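Local coordinates for putative lipoprotein (PDB 3NQI) that is of unknown function but, as a putative lipoprotein of Bacteroides fragilis, is probably tethered to the cell envelope through a lipid, at residues D163-L168 and K214-A219; T210-I215 and I240-A245. All coordinates share one frame; numbering follows the deposited sequence. Where two conformers were deposited one is given.

From the N terminus, the chain first reaches Asp163-Leu168, which opens strand 165-174. It then runs through helix 178-183, strand 186-195 and helix 197-207 before contact 1 closes this loop of 45 residues by setting Lys214-Ala219 parallel to the earlier strand. Contact 2 closes a shorter loop of 24 residues, where strand 234-241 turns back antiparallel on strand 214-221 in a hairpin. The loops follow one another without crossing, meeting at Lys214 and Ile215, which serve both contacts. Strand 214-221 thus lies between strands 165-174 and 234-241, and contact 2 continues past the hairpin to fasten the C-terminal tail near a cadmium ion.

Contact 1: residues D163-L168 and K214-A219; sequences DTILKL and KITIVA. With CD (cadmium ion), chain E.
Leu166 and Leu168 hydrogen-bond through N and O to the backbone of strand 214-219, forming a parallel ladder. Leu166 N gives to Lys214 O at 2.9 Å, and Thr216 N gives to Leu166 O at 2.8 Å; Leu168 repeats the pattern with Thr216 O and Val218 N. Lys214 N bonds weakly to Thr164 O, which Ala213 N also meets.

Branched residues suit the buried face of Leu166, Leu168, Ile215 and Ile217. Leu168 CD1 meets Ile215 CG2 at 3.8 Å. Helix 197-207 covers Leu166 and Leu168; strand 148-155 touches both and Ile217. On the other face Ile165 CD1 lies 3.6 Å from CE of the extended Lys214, whose NZ salt-bridges Glu239. Thr216 chi1 (60°) turns OG1 to Lys167 CA and CB, leaving Thr216 CG2 3.8 Å from Ile165 CG2.

A cadmium ion is bound by Ile165 O at 2.3 Å, three waters, one accepting from Lys167 N, and Asp163 OD2 at 2.2 Å. That last bond, and the Asx turn from Asp163 OD1 to Ile165 N, hold for one of two modelled conformers and are less certain.

An aliphatic buried face thus backs a mixed one where lysine chains lie on apolar groups, while the metal probably polarises the Ile165 carbonyl and ties down the strand's start.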
loop_
_atom_site.group_PDB
_atom_site.type_symbol
_atom_site.label_atom_id
_atom_site.label_comp_id
_atom_site.label_asym_id
_atom_site.label_seq_id
_atom_site.Cartn_x
_atom_site.Cartn_y
_atom_site.Cartn_z
ATOM N N ASP A 163 3.586 -18.660 -17.131
ATOM C CA ASP A 163 3.703 -17.217 -16.920
ATOM C C ASP A 163 4.690 -16.913 -15.782
ATOM O O ASP A 163 4.549 -17.449 -14.677
ATOM C CB ASP A 163 2.320 -16.714 -16.585
ATOM C CG ASP A 163 2.194 -15.228 -16.587
ATOM O OD1 ASP A 163 3.119 -14.431 -16.968
ATOM O OD2 ASP A 163 1.077 -14.879 -16.189
ATOM N N THR A 164 5.700 -16.081 -16.066
ATOM C CA THR A 164 6.674 -15.642 -15.051
ATOM C C THR A 164 6.384 -14.230 -14.454
ATOM O O THR A 164 7.160 -13.731 -13.648
ATOM C CB THR A 164 8.103 -15.623 -15.613
ATOM O OG1 THR A 164 8.170 -14.704 -16.711
ATOM C CG2 THR A 164 8.520 -17.023 -16.092
ATOM N N ILE A 165 5.309 -13.576 -14.899
ATOM C CA ILE A 165 4.997 -12.197 -14.504
ATOM C C ILE A 165 3.654 -12.207 -13.851
ATOM O O ILE A 165 2.715 -12.725 -14.418
ATOM C CB ILE A 165 4.983 -11.238 -15.720
ATOM C CG1 ILE A 165 6.373 -11.199 -16.366
ATOM C CG2 ILE A 165 4.547 -9.806 -15.290
ATOM C CD1 ILE A 165 6.421 -10.274 -17.608
ATOM N N LEU A 166 3.549 -11.674 -12.641
ATOM C CA LEU A 166 2.241 -11.570 -11.975
ATOM C C LEU A 166 1.740 -10.140 -12.133
ATOM O O LEU A 166 2.317 -9.226 -11.592
ATOM C CB LEU A 166 2.368 -11.891 -10.497
ATOM C CG LEU A 166 1.163 -11.724 -9.579
ATOM C CD1 LEU A 166 -0.006 -12.560 -10.127
ATOM C CD2 LEU A 166 1.505 -12.169 -8.175
ATOM N N LYS A 167 0.635 -9.960 -12.838
ATOM C CA LYS A 167 0.134 -8.628 -13.172
ATOM C C LYS A 167 -1.044 -8.304 -12.258
ATOM O O LYS A 167 -2.034 -9.090 -12.156
ATOM C CB LYS A 167 -0.287 -8.562 -14.636
ATOM C CG LYS A 167 -0.902 -7.185 -15.042
ATOM C CD LYS A 167 -0.926 -6.881 -16.565
ATOM C CE LYS A 167 -1.052 -8.096 -17.462
ATOM N NZ LYS A 167 -0.940 -7.706 -18.883
ATOM N N LEU A 168 -0.944 -7.176 -11.574
ATOM C CA LEU A 168 -2.004 -6.712 -10.671
ATOM C C LEU A 168 -2.550 -5.335 -11.106
ATOM O O LEU A 168 -1.785 -4.438 -11.414
ATOM C CB LEU A 168 -1.495 -6.641 -9.254
ATOM C CG LEU A 168 -0.878 -7.931 -8.681
ATOM C CD1 LEU A 168 -0.337 -7.615 -7.246
ATOM C CD2 LEU A 168 -1.898 -9.061 -8.707
ATOM N N LYS A 214 8.653 -11.334 -11.599
ATOM C CA LYS A 214 8.293 -9.941 -11.270
ATOM C C LYS A 214 6.803 -9.775 -11.098
ATOM O O LYS A 214 5.988 -10.572 -11.621
ATOM C CB LYS A 214 8.939 -8.942 -12.280
ATOM C CG LYS A 214 8.327 -8.889 -13.631
ATOM C CD LYS A 214 8.980 -7.779 -14.510
ATOM C CE LYS A 214 8.434 -7.844 -15.929
ATOM N NZ LYS A 214 9.218 -7.069 -16.889
ATOM N N ILE A 215 6.452 -8.778 -10.304
ATOM C CA ILE A 215 5.067 -8.365 -10.116
ATOM C C ILE A 215 4.924 -7.014 -10.811
ATOM O O ILE A 215 5.805 -6.131 -10.711
ATOM C CB ILE A 215 4.684 -8.226 -8.635
ATOM C CG1 ILE A 215 4.944 -9.563 -7.893
ATOM C CG2 ILE A 215 3.212 -7.698 -8.517
ATOM C CD1 ILE A 215 4.847 -9.519 -6.323
ATOM N N THR A 216 3.870 -6.861 -11.602
ATOM C CA THR A 216 3.666 -5.585 -12.254
ATOM C C THR A 216 2.381 -4.986 -11.714
ATOM O O THR A 216 1.388 -5.688 -11.433
ATOM C CB THR A 216 3.644 -5.662 -13.820
ATOM O OG1 THR A 216 2.576 -6.518 -14.224
ATOM C CG2 THR A 216 4.978 -6.147 -14.359
ATOM N N ILE A 217 2.419 -3.680 -11.540
ATOM C CA ILE A 217 1.259 -2.947 -10.990
ATOM C C ILE A 217 0.796 -1.984 -12.086
ATOM O O ILE A 217 1.531 -1.124 -12.532
ATOM C CB ILE A 217 1.634 -2.144 -9.741
ATOM C CG1 ILE A 217 2.306 -3.037 -8.651
ATOM C CG2 ILE A 217 0.406 -1.363 -9.189
ATOM C CD1 ILE A 217 1.474 -4.083 -8.036
ATOM N N VAL A 218 -0.445 -2.127 -12.498
ATOM C CA VAL A 218 -1.001 -1.362 -13.588
ATOM C C VAL A 218 -1.921 -0.256 -12.990
ATOM O O VAL A 218 -2.967 -0.587 -12.389
ATOM C CB VAL A 218 -1.836 -2.247 -14.553
ATOM C CG1 VAL A 218 -2.286 -1.376 -15.778
ATOM C CG2 VAL A 218 -1.032 -3.473 -15.085
ATOM N N ALA A 219 -1.564 1.016 -13.157
ATOM C CA ALA A 219 -2.374 2.143 -12.611
ATOM C C ALA A 219 -2.881 3.115 -13.696
ATOM O O ALA A 219 -2.183 3.344 -14.693
ATOM C CB ALA A 219 -1.542 2.921 -11.579
HETATM CD CD CD E . 1.056 -12.727 -16.008
HETATM O O HOH W 1 -0.829 -12.087 -14.135
HETATM O O HOH W 2 1.807 -10.693 -17.545
HETATM O O HOH W 3 0.308 -14.483 -14.549
#

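Contact 2: residues T210-I215 and I240-A245; sequences TKPAKI and IEYKTA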
loop_
_atom_site.group_PDB
_atom_site.type_symbol
_atom_site.label_atom_id
_atom_site.label_comp_id
_atom_site.label_asym_id
_atom_site.label_seq_id
_atom_site.Cartn_x
_atom_site.Cartn_y
_atom_site.Cartn_z
ATOM N N THR A 210 6.753 -21.705 -9.131
ATOM C CA THR A 210 6.860 -21.585 -7.658
ATOM C C THR A 210 6.771 -20.128 -7.187
ATOM O O THR A 210 6.330 -19.828 -6.064
ATOM C CB THR A 210 8.175 -22.139 -7.144
ATOM O OG1 THR A 210 9.255 -21.392 -7.716
ATOM C CG2 THR A 210 8.360 -23.624 -7.509
ATOM N N LYS A 211 7.164 -19.209 -8.070
ATOM C CA LYS A 211 7.145 -17.782 -7.795
ATOM C C LYS A 211 7.323 -16.990 -9.105
ATOM O O LYS A 211 7.944 -17.478 -10.034
ATOM C CB LYS A 211 8.285 -17.395 -6.848
ATOM C CG LYS A 211 9.652 -17.763 -7.346
ATOM C CD LYS A 211 10.712 -17.234 -6.442
ATOM C CE LYS A 211 12.087 -17.591 -6.972
ATOM N NZ LYS A 211 13.163 -17.150 -6.006
ATOM N N PRO A 212 6.806 -15.769 -9.158
ATOM C CA PRO A 212 6.988 -14.964 -10.361
ATOM C C PRO A 212 8.367 -14.371 -10.353
ATOM O O PRO A 212 8.911 -14.193 -9.264
ATOM C CB PRO A 212 5.969 -13.863 -10.193
ATOM C CG PRO A 212 5.853 -13.674 -8.712
ATOM C CD PRO A 212 6.042 -15.052 -8.121
ATOM N N ALA A 213 8.925 -14.084 -11.525
ATOM C CA ALA A 213 10.166 -13.273 -11.610
ATOM C C ALA A 213 9.833 -11.816 -11.225
ATOM O O ALA A 213 10.631 -11.137 -10.598
ATOM C CB ALA A 213 10.740 -13.308 -13.038
ATOM N N LYS A 214 8.653 -11.334 -11.599
ATOM C CA LYS A 214 8.293 -9.941 -11.270
ATOM C C LYS A 214 6.803 -9.775 -11.098
ATOM O O LYS A 214 5.988 -10.572 -11.621
ATOM C CB LYS A 214 8.939 -8.942 -12.280
ATOM C CG LYS A 214 8.327 -8.889 -13.631
ATOM C CD LYS A 214 8.980 -7.779 -14.510
ATOM C CE LYS A 214 8.434 -7.844 -15.929
ATOM N NZ LYS A 214 9.218 -7.069 -16.889
ATOM N N ILE A 215 6.452 -8.778 -10.304
ATOM C CA ILE A 215 5.067 -8.365 -10.116
ATOM C C ILE A 215 4.924 -7.014 -10.811
ATOM O O ILE A 215 5.805 -6.131 -10.711
ATOM C CB ILE A 215 4.684 -8.226 -8.635
ATOM C CG1 ILE A 215 4.944 -9.563 -7.893
ATOM C CG2 ILE A 215 3.212 -7.698 -8.517
ATOM C CD1 ILE A 215 4.847 -9.519 -6.323
ATOM N N ILE A 240 7.978 -4.585 -9.902
ATOM C CA ILE A 240 8.642 -5.060 -8.670
ATOM C C ILE A 240 9.396 -6.382 -8.909
ATOM O O ILE A 240 8.789 -7.419 -9.188
ATOM C CB ILE A 240 7.591 -5.253 -7.561
ATOM C CG1 ILE A 240 6.804 -3.963 -7.317
ATOM C CG2 ILE A 240 8.261 -5.766 -6.228
ATOM C CD1 ILE A 240 5.523 -4.162 -6.405
ATOM N N GLU A 241 10.710 -6.368 -8.832
ATOM C CA GLU A 241 11.456 -7.618 -8.965
ATOM C C GLU A 241 11.172 -8.476 -7.701
ATOM O O GLU A 241 11.317 -8.000 -6.589
ATOM C CB GLU A 241 12.951 -7.334 -9.204
ATOM C CG GLU A 241 13.244 -6.444 -10.456
ATOM C CD GLU A 241 12.703 -7.002 -11.809
ATOM O OE1 GLU A 241 12.784 -8.235 -12.033
ATOM O OE2 GLU A 241 12.200 -6.189 -12.647
ATOM N N TYR A 242 10.600 -9.668 -7.874
ATOM C CA TYR A 242 10.134 -10.447 -6.729
ATOM C C TYR A 242 11.263 -11.310 -6.165
ATOM O O TYR A 242 11.792 -12.167 -6.865
ATOM C CB TYR A 242 8.905 -11.281 -7.073
ATOM C CG TYR A 242 8.350 -12.039 -5.882
ATOM C CD1 TYR A 242 7.768 -11.370 -4.809
ATOM C CD2 TYR A 242 8.490 -13.412 -5.784
ATOM C CE1 TYR A 242 7.280 -12.067 -3.706
ATOM C CE2 TYR A 242 8.010 -14.112 -4.684
ATOM C CZ TYR A 242 7.423 -13.436 -3.642
ATOM O OH TYR A 242 6.955 -14.138 -2.541
ATOM N N LYS A 243 11.636 -11.070 -4.915
ATOM C CA LYS A 243 12.748 -11.767 -4.279
ATOM C C LYS A 243 12.313 -12.677 -3.160
ATOM O O LYS A 243 11.290 -12.424 -2.490
ATOM C CB LYS A 243 13.750 -10.745 -3.765
ATOM C CG LYS A 243 14.269 -9.872 -4.900
ATOM C CD LYS A 243 15.627 -9.275 -4.639
ATOM C CE LYS A 243 16.055 -8.389 -5.821
ATOM N NZ LYS A 243 17.383 -7.729 -5.556
ATOM N N THR A 244 13.034 -13.785 -2.998
ATOM C CA THR A 244 12.785 -14.708 -1.877
ATOM C C THR A 244 14.095 -15.128 -1.280
ATOM O O THR A 244 15.131 -15.047 -1.941
ATOM C CB THR A 244 11.994 -15.984 -2.321
ATOM O OG1 THR A 244 12.768 -16.734 -3.254
ATOM C CG2 THR A 244 10.686 -15.584 -2.980
ATOM N N ALA A 245 14.078 -15.588 -0.036
ATOM C CA ALA A 245 15.294 -16.216 0.530
ATOM C C ALA A 245 15.707 -17.512 -0.219
ATOM O O ALA A 245 16.885 -17.833 -0.255
ATOM C CB ALA A 245 15.140 -16.458 2.077
HETATM O O HOH W 4 14.799 -14.365 -5.452
HETATM O O HOH W 5 11.400 -14.447 -8.457
HETATM O O HOH W 6 12.124 -5.830 -15.803
#
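Pro212 CG and CD stand over the CD2 rim of one face of the Tyr242 ring, Pro212 CD 3.8 Å from Tyr242 CD2. At the ring edge, near its plane, lie Pro212 O, 3.6 Å from Tyr242 CD2, and Lys211 CB, 3.9 Å from Tyr242 CE2. Ile215 CD1 approaches Tyr242 CD1 obliquely at 3.8 Å. Chi1 (-177°) carries CG toward 210-215, and chi2 (67°) sets the tilt of the ring. A tyrosine suits the place because its carbons pack on aliphatic groups while OH reaches Glu121 O.

Backbone bonds pair Ile215 with Ile240 in both directions, the antiparallel hydrogen-bonded pair of the hairpin. Beyond it Tyr242 N gives to Ala213 O at 3.1 Å from above the carbonyl plane, and a water donates to both Pro212 O and Tyr242 O.

Lys211 and Thr244 meet tip to tip: Lys211 NZ gives to Thr244 OG1 at 2.8 Å. Thr244 OG1 also bonds to the backbone O of Glu246, which with Glu121 binds a cadmium ion. The Lys214 and Glu241 chains run alongside each other, spanned by a water that donates to Glu241 OE2 and accepts weakly from Lys214 NZ; the salt bridge of Lys214 goes to Glu239.

Helix 197-207 covers Pro212 and Tyr242 through Leu200, strand 165-174 flanks Lys214 and Ile215, and strand 117-120 touches Ile240 and Tyr242 through Gln118.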